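Local atomic coordinates of imidazolonepropionase (Unidentified, PDB entry 2Q09), a protein that catalyses the hydrolytic opening of the imidazolone-5-propanoate ring to give N-formimidoyl-L-glutamate, the third step of histidine degradation. Residues 164-169 with 396-401. Sequence-based numbering, arbitrary orientation.
Sequences ALPIRV and VSRVVN
Arg398 reaches across from its strand and closes the end of its guanidinium on the carbonyl oxygen of Pro166. Its CB leaves the backbone toward segment 164-169, CG stands anti to the backbone N (chi1 177°), and the chain runs extended from there through CD to NE. At the tip CZ comes 3.2 Å from Pro166 O, with the two terminal nitrogens forking around that oxygen: NH1 and NH2 each donate to Pro166 O at 2.8 Å. The oxygen lies almost in the guanidinium plane, and both bonds are bent, with N-H...O angles near 143°. NH1 also rests against the proline ring, 3.7 Å from Pro166 CG, while NH2 lies 3.7 Å from Ile167 CG1, which meets the group at its edge. From its own strand, Val400 lays its CG2 methyl over one guanidinium face, 3.7 Å from Arg398 NH1. NH2 has a second acceptor in Val135 O, so one cation ties together two backbone carbonyls. An alanine at Arg398 would probably leave Pro166 O without its two donors and open a gap beside the proline ring and Ile167.

Further along, Arg168 sends its NH2 to within 3.4 Å of Asn401 CB, and its NE forms a salt bridge with Asp374, whose other carboxylate oxygen accepts from Asn401 N. Pro166 centres an inverse gamma turn linking helix 148-164 to strand 168-176 of the TIM barrel, well away from the iron site. Strand 395-400 instead pairs antiparallel with strands 375-378 and 403-404. The arginine lies between these parts of the fold, its side chain touching Ile131 of helix 116-133, Thr136 of strand 135-141 and Leu376 of strand 375-378.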
# COMPACT_ATOMS: atom_id res chain seq x y z
N ALA A 164 -3.57 -16.72 6.84
CA ALA A 164 -2.96 -17.07 8.12
C ALA A 164 -2.98 -15.98 9.19
O ALA A 164 -2.91 -16.28 10.38
CB ALA A 164 -1.53 -17.53 7.88
N LEU A 165 -3.08 -14.72 8.77
CA LEU A 165 -3.08 -13.61 9.73
C LEU A 165 -4.35 -12.77 9.62
O LEU A 165 -5.01 -12.76 8.58
CB LEU A 165 -1.85 -12.71 9.49
CG LEU A 165 -0.47 -13.38 9.61
CD1 LEU A 165 0.61 -12.41 9.18
CD2 LEU A 165 -0.24 -13.81 11.06
N PRO A 166 -4.71 -12.07 10.71
CA PRO A 166 -5.92 -11.23 10.73
C PRO A 166 -5.67 -9.90 10.01
O PRO A 166 -5.60 -8.85 10.65
CB PRO A 166 -6.18 -11.06 12.22
CG PRO A 166 -4.78 -10.95 12.78
CD PRO A 166 -4.04 -12.06 12.03
N ILE A 167 -5.55 -9.97 8.69
CA ILE A 167 -5.27 -8.78 7.90
C ILE A 167 -5.73 -9.02 6.46
O ILE A 167 -5.60 -10.13 5.95
CB ILE A 167 -3.74 -8.48 7.97
CG1 ILE A 167 -3.43 -7.02 7.59
CG2 ILE A 167 -2.97 -9.46 7.10
CD1 ILE A 167 -3.64 -6.69 6.15
N ARG A 168 -6.27 -7.98 5.82
CA ARG A 168 -6.72 -8.11 4.44
C ARG A 168 -5.55 -7.87 3.50
O ARG A 168 -4.77 -6.93 3.68
CB ARG A 168 -7.83 -7.10 4.14
CG ARG A 168 -9.08 -7.26 5.00
CD ARG A 168 -10.08 -6.15 4.70
NE ARG A 168 -11.19 -6.13 5.66
CZ ARG A 168 -12.25 -6.93 5.60
NH1 ARG A 168 -12.37 -7.82 4.62
NH2 ARG A 168 -13.20 -6.84 6.54
N VAL A 169 -5.41 -8.74 2.50
CA VAL A 169 -4.32 -8.60 1.55
C VAL A 169 -4.82 -8.41 0.14
O VAL A 169 -5.68 -9.16 -0.33
CB VAL A 169 -3.39 -9.85 1.57
CG1 VAL A 169 -2.30 -9.70 0.53
CG2 VAL A 169 -2.80 -10.04 2.96
N VAL A 396 -5.38 -0.70 21.65
CA VAL A 396 -6.10 -1.27 22.78
C VAL A 396 -7.00 -2.34 22.19
O VAL A 396 -7.31 -3.35 22.83
CB VAL A 396 -6.96 -0.20 23.49
CG1 VAL A 396 -8.00 -0.87 24.36
CG2 VAL A 396 -6.07 0.70 24.35
N SER A 397 -7.41 -2.12 20.95
CA SER A 397 -8.28 -3.05 20.25
C SER A 397 -8.08 -2.90 18.74
O SER A 397 -7.99 -1.78 18.23
CB SER A 397 -9.74 -2.78 20.62
OG SER A 397 -10.63 -3.67 19.96
N ARG A 398 -7.99 -4.02 18.04
CA ARG A 398 -7.80 -4.01 16.59
C ARG A 398 -8.86 -4.91 16.00
O ARG A 398 -8.77 -6.14 16.09
CB ARG A 398 -6.39 -4.52 16.22
CG ARG A 398 -6.13 -4.60 14.71
CD ARG A 398 -4.68 -5.00 14.43
NE ARG A 398 -4.44 -5.19 13.01
CZ ARG A 398 -4.80 -6.27 12.32
NH1 ARG A 398 -5.41 -7.28 12.93
NH2 ARG A 398 -4.56 -6.33 11.02
N VAL A 399 -9.87 -4.30 15.39
CA VAL A 399 -10.99 -5.03 14.83
C VAL A 399 -10.96 -5.12 13.31
O VAL A 399 -10.83 -4.11 12.62
CB VAL A 399 -12.32 -4.39 15.26
CG1 VAL A 399 -13.50 -5.10 14.60
CG2 VAL A 399 -12.45 -4.46 16.77
N VAL A 400 -11.08 -6.35 12.80
CA VAL A 400 -11.09 -6.59 11.37
C VAL A 400 -12.32 -7.44 11.06
O VAL A 400 -12.52 -8.51 11.65
CB VAL A 400 -9.80 -7.33 10.92
CG1 VAL A 400 -9.87 -7.66 9.45
CG2 VAL A 400 -8.59 -6.44 11.22
N ASN A 401 -13.15 -6.96 10.14
CA ASN A 401 -14.38 -7.63 9.76
C ASN A 401 -15.28 -7.87 10.97
O ASN A 401 -15.96 -8.88 11.07
CB ASN A 401 -14.09 -8.96 9.06
CG ASN A 401 -15.23 -9.40 8.15
OD1 ASN A 401 -15.87 -10.43 8.38
ND2 ASN A 401 -15.49 -8.61 7.12